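Local coordinates for protein amidase, hydantoinase/carbamoylase family (Burkholderia vietnamiensis, PDB 5I4M) that probably hydrolyses the carbamoyl group of N-carbamoyl-L-amino acids, as a two-zinc amidase of the peptidase M20 family, at residues G74-V79 with F86-G91; V99-H104 with V141-W146. All coordinates share one frame; numbering follows the deposited sequence.

Interaction 1. Residues G74-V79 with F86-G91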
loop_
_atom_site.group_PDB
_atom_site.type_symbol
_atom_site.label_atom_id
_atom_site.label_comp_id
_atom_site.label_asym_id
_atom_site.label_seq_id
_atom_site.Cartn_x
_atom_site.Cartn_y
_atom_site.Cartn_z
ATOM N N GLY A 74 -33.112 26.555 -17.346
ATOM C CA GLY A 74 -33.023 27.179 -18.654
ATOM C C GLY A 74 -31.655 27.161 -19.304
ATOM O O GLY A 74 -31.423 27.918 -20.249
ATOM N N CYS A 75 -30.735 26.325 -18.832
ATOM C CA CYS A 75 -29.413 26.233 -19.430
ATOM C C CYS A 75 -29.394 25.247 -20.589
ATOM O O CYS A 75 -30.102 24.236 -20.587
ATOM C CB CYS A 75 -28.375 25.790 -18.399
ATOM S SG CYS A 75 -28.110 26.965 -17.090
ATOM N N THR A 76 -28.563 25.556 -21.582
ATOM C CA THR A 76 -28.179 24.603 -22.611
ATOM C C THR A 76 -26.842 23.989 -22.212
ATOM O O THR A 76 -25.986 24.660 -21.633
ATOM C CB THR A 76 -28.087 25.272 -23.986
ATOM O OG1 THR A 76 -27.229 26.417 -23.908
ATOM C CG2 THR A 76 -29.462 25.731 -24.428
ATOM N N VAL A 77 -26.679 22.700 -22.484
ATOM C CA VAL A 77 -25.556 21.946 -21.941
ATOM C C VAL A 77 -24.748 21.349 -23.085
ATOM O O VAL A 77 -25.312 20.777 -24.024
ATOM C CB VAL A 77 -26.032 20.849 -20.971
ATOM C CG1 VAL A 77 -24.834 20.132 -20.359
ATOM C CG2 VAL A 77 -26.890 21.468 -19.877
ATOM N N THR A 78 -23.427 21.470 -22.987
ATOM C CA THR A 78 -22.496 20.805 -23.884
ATOM C C THR A 78 -21.440 20.115 -23.029
ATOM O O THR A 78 -21.224 20.472 -21.870
ATOM C CB THR A 78 -21.838 21.795 -24.871
ATOM O OG1 THR A 78 -21.283 22.902 -24.148
ATOM C CG2 THR A 78 -22.858 22.323 -25.893
ATOM N N VAL A 79 -20.807 19.097 -23.601
ATOM C CA VAL A 79 -19.783 18.313 -22.925
ATOM C C VAL A 79 -18.617 18.191 -23.889
ATOM O O VAL A 79 -18.818 17.823 -25.049
ATOM C CB VAL A 79 -20.298 16.916 -22.521
ATOM C CG1 VAL A 79 -19.206 16.148 -21.786
ATOM C CG2 VAL A 79 -21.580 17.021 -21.662
ATOM N N PHE A 86 -20.475 22.164 -19.682
ATOM C CA PHE A 86 -20.722 23.596 -19.803
ATOM C C PHE A 86 -22.225 23.845 -19.795
ATOM O O PHE A 86 -22.935 23.437 -20.718
ATOM C CB PHE A 86 -20.065 24.143 -21.066
ATOM C CG PHE A 86 -18.577 23.917 -21.094
ATOM C CD1 PHE A 86 -18.046 22.728 -21.582
ATOM C CD2 PHE A 86 -17.714 24.878 -20.595
ATOM C CE1 PHE A 86 -16.668 22.516 -21.589
ATOM C CE2 PHE A 86 -16.339 24.670 -20.590
ATOM C CZ PHE A 86 -15.817 23.496 -21.088
ATOM N N MET A 87 -22.697 24.509 -18.749
ATOM C CA MET A 87 -24.106 24.827 -18.577
ATOM C C MET A 87 -24.266 26.324 -18.804
ATOM O O MET A 87 -23.788 27.135 -18.003
ATOM C CB MET A 87 -24.579 24.388 -17.193
ATOM C CG MET A 87 -24.527 22.877 -16.998
ATOM S SD MET A 87 -24.413 22.316 -15.280
ATOM C CE MET A 87 -22.644 22.450 -14.978
ATOM N N ARG A 88 -24.929 26.686 -19.900
ATOM C CA ARG A 88 -24.889 28.040 -20.438
ATOM C C ARG A 88 -26.240 28.732 -20.293
ATOM O O ARG A 88 -27.270 28.195 -20.715
ATOM C CB ARG A 88 -24.482 28.001 -21.912
ATOM C CG ARG A 88 -24.470 29.328 -22.625
ATOM C CD ARG A 88 -23.889 29.109 -24.005
ATOM N NE ARG A 88 -23.987 30.281 -24.868
ATOM C CZ ARG A 88 -22.971 31.089 -25.159
ATOM N NH1 ARG A 88 -21.755 30.872 -24.642
ATOM N NH2 ARG A 88 -23.178 32.119 -25.976
ATOM N N ARG A 89 -26.227 29.934 -19.717
ATOM C CA ARG A 89 -27.397 30.807 -19.677
ATOM C C ARG A 89 -27.193 31.927 -20.691
ATOM O O ARG A 89 -26.284 32.749 -20.536
ATOM C CB ARG A 89 -27.612 31.378 -18.271
ATOM C CG ARG A 89 -28.877 32.252 -18.127
ATOM C CD ARG A 89 -28.938 32.879 -16.741
ATOM N NE ARG A 89 -30.220 33.513 -16.429
ATOM C CZ ARG A 89 -30.500 34.797 -16.626
ATOM N NH1 ARG A 89 -29.593 35.612 -17.165
ATOM N NH2 ARG A 89 -31.694 35.264 -16.285
ATOM N N ALA A 90 -28.044 31.962 -21.715
ATOM C CA ALA A 90 -27.885 32.918 -22.805
ATOM C C ALA A 90 -27.814 34.353 -22.292
ATOM O O ALA A 90 -28.450 34.718 -21.302
ATOM C CB ALA A 90 -29.045 32.787 -23.795
ATOM N N GLY A 91 -27.027 35.178 -22.989
ATOM C CA GLY A 91 -27.029 36.606 -22.775
ATOM C C GLY A 91 -27.791 37.336 -23.872
ATOM O O GLY A 91 -28.344 36.740 -24.794
HETATM O O HOH W 1 -30.021 29.860 -22.029
HETATM O O HOH W 2 -27.969 28.813 -23.871
HETATM O O HOH W 3 -22.939 24.823 -23.347
#

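Interaction 2. Residues V99-H104 with V141-W146. With ZN (zinc ion), chain C.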
loop_
_atom_site.group_PDB
_atom_site.type_symbol
_atom_site.label_atom_id
_atom_site.label_comp_id
_atom_site.label_asym_id
_atom_site.label_seq_id
_atom_site.Cartn_x
_atom_site.Cartn_y
_atom_site.Cartn_z
ATOM N N VAL A 99 -19.011 34.877 -19.521
ATOM C CA VAL A 99 -18.409 34.952 -18.197
ATOM C C VAL A 99 -18.680 33.615 -17.528
ATOM O O VAL A 99 -19.837 33.203 -17.405
ATOM C CB VAL A 99 -18.983 36.115 -17.377
ATOM C CG1 VAL A 99 -18.447 36.061 -15.959
ATOM C CG2 VAL A 99 -18.620 37.443 -18.038
ATOM N N VAL A 100 -17.625 32.913 -17.134
ATOM C CA VAL A 100 -17.807 31.541 -16.683
ATOM C C VAL A 100 -17.448 31.432 -15.212
ATOM O O VAL A 100 -16.649 32.202 -14.672
ATOM C CB VAL A 100 -16.999 30.521 -17.507
ATOM C CG1 VAL A 100 -17.193 30.768 -19.012
ATOM C CG2 VAL A 100 -15.549 30.566 -17.126
ATOM N N THR A 101 -18.074 30.463 -14.559
ATOM C CA THR A 101 -17.716 30.088 -13.208
ATOM C C THR A 101 -17.788 28.576 -13.136
ATOM O O THR A 101 -18.251 27.912 -14.063
ATOM C CB THR A 101 -18.647 30.728 -12.169
ATOM O OG1 THR A 101 -18.088 30.565 -10.864
ATOM C CG2 THR A 101 -20.027 30.069 -12.207
ATOM N N GLY A 102 -17.345 28.028 -12.021
ATOM C CA GLY A 102 -17.423 26.595 -11.903
ATOM C C GLY A 102 -16.238 26.016 -11.181
ATOM O O GLY A 102 -15.330 26.738 -10.752
ATOM N N SER A 103 -16.232 24.696 -11.065
ATOM C CA SER A 103 -15.264 24.023 -10.216
ATOM C C SER A 103 -15.344 22.536 -10.530
ATOM O O SER A 103 -15.617 22.160 -11.675
ATOM C CB SER A 103 -15.560 24.338 -8.743
ATOM O OG SER A 103 -14.436 24.119 -7.883
ATOM N N HIS A 104 -15.137 21.681 -9.539
ATOM C CA HIS A 104 -15.144 20.247 -9.772
ATOM C C HIS A 104 -16.155 19.556 -8.872
ATOM O O HIS A 104 -16.389 19.969 -7.735
ATOM C CB HIS A 104 -13.755 19.642 -9.535
ATOM C CG HIS A 104 -13.189 19.923 -8.176
ATOM N ND1 HIS A 104 -13.202 18.993 -7.158
ATOM C CD2 HIS A 104 -12.578 21.021 -7.675
ATOM C CE1 HIS A 104 -12.633 19.513 -6.084
ATOM N NE2 HIS A 104 -12.240 20.740 -6.374
ATOM N N VAL A 141 -23.615 33.611 -19.553
ATOM C CA VAL A 141 -23.014 33.146 -18.312
ATOM C C VAL A 141 -22.992 31.626 -18.349
ATOM O O VAL A 141 -23.953 31.000 -18.805
ATOM C CB VAL A 141 -23.799 33.673 -17.091
ATOM C CG1 VAL A 141 -23.417 32.919 -15.832
ATOM C CG2 VAL A 141 -23.574 35.189 -16.920
ATOM N N GLU A 142 -21.885 31.028 -17.911
ATOM C CA GLU A 142 -21.782 29.575 -17.905
ATOM C C GLU A 142 -21.308 29.074 -16.551
ATOM O O GLU A 142 -20.505 29.726 -15.882
ATOM C CB GLU A 142 -20.800 29.075 -18.987
ATOM C CG GLU A 142 -21.252 29.340 -20.415
ATOM C CD GLU A 142 -20.325 28.712 -21.446
ATOM O OE1 GLU A 142 -20.513 28.958 -22.651
ATOM O OE2 GLU A 142 -19.398 27.978 -21.050
ATOM N N VAL A 143 -21.812 27.905 -16.148
ATOM C CA VAL A 143 -21.282 27.142 -15.018
ATOM C C VAL A 143 -20.632 25.886 -15.577
ATOM O O VAL A 143 -21.226 25.206 -16.421
ATOM C CB VAL A 143 -22.384 26.772 -14.009
ATOM C CG1 VAL A 143 -21.774 26.127 -12.764
ATOM C CG2 VAL A 143 -23.196 27.995 -13.655
ATOM N N VAL A 144 -19.422 25.572 -15.109
ATOM C CA VAL A 144 -18.641 24.469 -15.655
ATOM C C VAL A 144 -18.365 23.456 -14.554
ATOM O O VAL A 144 -18.085 23.830 -13.407
ATOM C CB VAL A 144 -17.320 24.970 -16.284
ATOM C CG1 VAL A 144 -16.578 23.822 -16.958
ATOM C CG2 VAL A 144 -17.600 26.074 -17.319
ATOM N N ILE A 145 -18.465 22.168 -14.902
ATOM C CA ILE A 145 -17.845 21.096 -14.128
ATOM C C ILE A 145 -16.580 20.673 -14.862
ATOM O O ILE A 145 -16.650 20.199 -16.002
ATOM C CB ILE A 145 -18.783 19.893 -13.944
ATOM C CG1 ILE A 145 -20.045 20.303 -13.185
ATOM C CG2 ILE A 145 -18.034 18.775 -13.197
ATOM C CD1 ILE A 145 -21.168 19.299 -13.266
ATOM N N TRP A 146 -15.430 20.817 -14.209
ATOM C CA TRP A 146 -14.165 20.384 -14.796
ATOM C C TRP A 146 -13.834 18.967 -14.351
ATOM O O TRP A 146 -13.962 18.632 -13.174
ATOM C CB TRP A 146 -13.018 21.319 -14.404
ATOM C CG TRP A 146 -13.229 22.749 -14.817
ATOM C CD1 TRP A 146 -13.608 23.785 -14.009
ATOM C CD2 TRP A 146 -13.060 23.304 -16.130
ATOM N NE1 TRP A 146 -13.695 24.951 -14.741
ATOM C CE2 TRP A 146 -13.359 24.684 -16.042
ATOM C CE3 TRP A 146 -12.689 22.772 -17.373
ATOM C CZ2 TRP A 146 -13.304 25.535 -17.148
ATOM C CZ3 TRP A 146 -12.622 23.624 -18.472
ATOM C CH2 TRP A 146 -12.933 24.989 -18.352
HETATM ZN ZN ZN C . -10.993 21.930 -5.050
HETATM O O HOH W 4 -13.308 27.138 -12.538
HETATM O O HOH W 5 -10.340 23.078 -6.791
#

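Interaction 1. Residues G74-V79 with F86-G91
Thr76 pairs with Arg88 and Thr78 with Phe86, and these two antiparallel hydrogen-bonded pairs supply the backbone bonding of a β-hairpin. Arg88 N reaches Thr76 O at 2.9 Å, and Thr76 N returns the bond to Arg88 O. At the other pair Phe86 N points at Thr78 O almost dead straight, 178° at the hydrogen. Between them sits the non-hydrogen-bonded pair Val77 and Met87, where Val77 CA makes a CA-H...O contact with Phe86 O, CA to O 3.3 Å.

Apolar contact lies on the side of Val77 and Met87, whose side chains run alongside each other, Val77 CG2 4.0 Å from Met87 CG. With CG1 anti to the backbone N (chi1 -177°), Val77 CG2 lies anti to its carbonyl carbon and is the methyl that meets Met87. Cys75 joins them, CB to CB with Met87 at 4.2 Å, and helix 57-72 packs here through Ile66, Ala70 and Lys71.

Polar contacts occupy the other face. Thr76 OG1 lies 3.7 Å from Arg88 CB, and a water links this hydroxyl to Arg88 O. A second water joins Thr78 OG1 to Phe86 O, 3.0 Å from the latter. Arg88 itself runs extended away from Thr76 to a salt bridge with Glu142, while Arg202 makes a cation-pi contact with the Phe86 ring.

Arg88 O and Phe86 O thus each accept a backbone N-H and a water donor. Water therefore reaches the pairs where Thr76 and Thr78 are exposed, while Val77 and Met87 carry apolar contacts against helix 57-72 on the other face.

Interaction 2. Residues V99-H104 with V141-W146
Trp146 lays its indole beside Ser103 of the strand 99-103. Its CB lies 3.9 Å from Ser103 O, the carbonyl that accepts Trp146 N with an N-H...O angle of 172°. CG, anti to its own carbonyl carbon (chi1 -59°), remains near that oxygen, and CD1 comes closer still, 3.5 Å from Ser103 O in an oblique approach. At NE1 a water accepts a weak bond while donating to Gly102 O at 2.7 Å, bridging the two strands. Over the centre of the ring lies Val144 CG1, 3.4 Å above the plane, and Phe164 meets the indole edge-to-face.

Gly102 is paired with Val144, its CA 3.2 Å from Val144 O; a CB there would collide with that oxygen. Farther back, Val100 CG1 packs on Glu142 CB at 4.0 Å, and on the other face Thr101 CG2 lies 3.7 Å from Glu142 O.

At the C-terminal end of segment 99-104, His104 binds a zinc ion through NE2 at 2.2 Å, alongside Asp115 and His211, while its ND1 is hydrogen-bonded to Asp106 O.

The parallel strands 99-103 and 141-145, linked through helix 117-132, form a β-α-β unit. That helix packs on Ser103, Val141, Val143 and Ile145, helix 411-429 touches Thr101 and Val141, and strands 206-212 and 85-89 flank the pair.

How the interactions relate
Interaction 1 comes first along the chain and closes before interaction 2 opens; their centres are 10 Å apart. Strand 85-89 joins them, since it pairs antiparallel with 76-79 on one side and with 141-145 on the other. Arg89 N to Val141 O, at 2.7 Å, and Met87 O to Val143 N are probable hydrogen bonds across that seam, and the Phe86 ring packs on Val144 CG2. The strand order is therefore 76-79, 85-89, 141-145, 99-103, then 206-212, running inward from the hairpin. Interaction 1 adds antiparallel strands on the outer side of the zinc-binding domain, whereas interaction 2 leads directly into the metal site at His104.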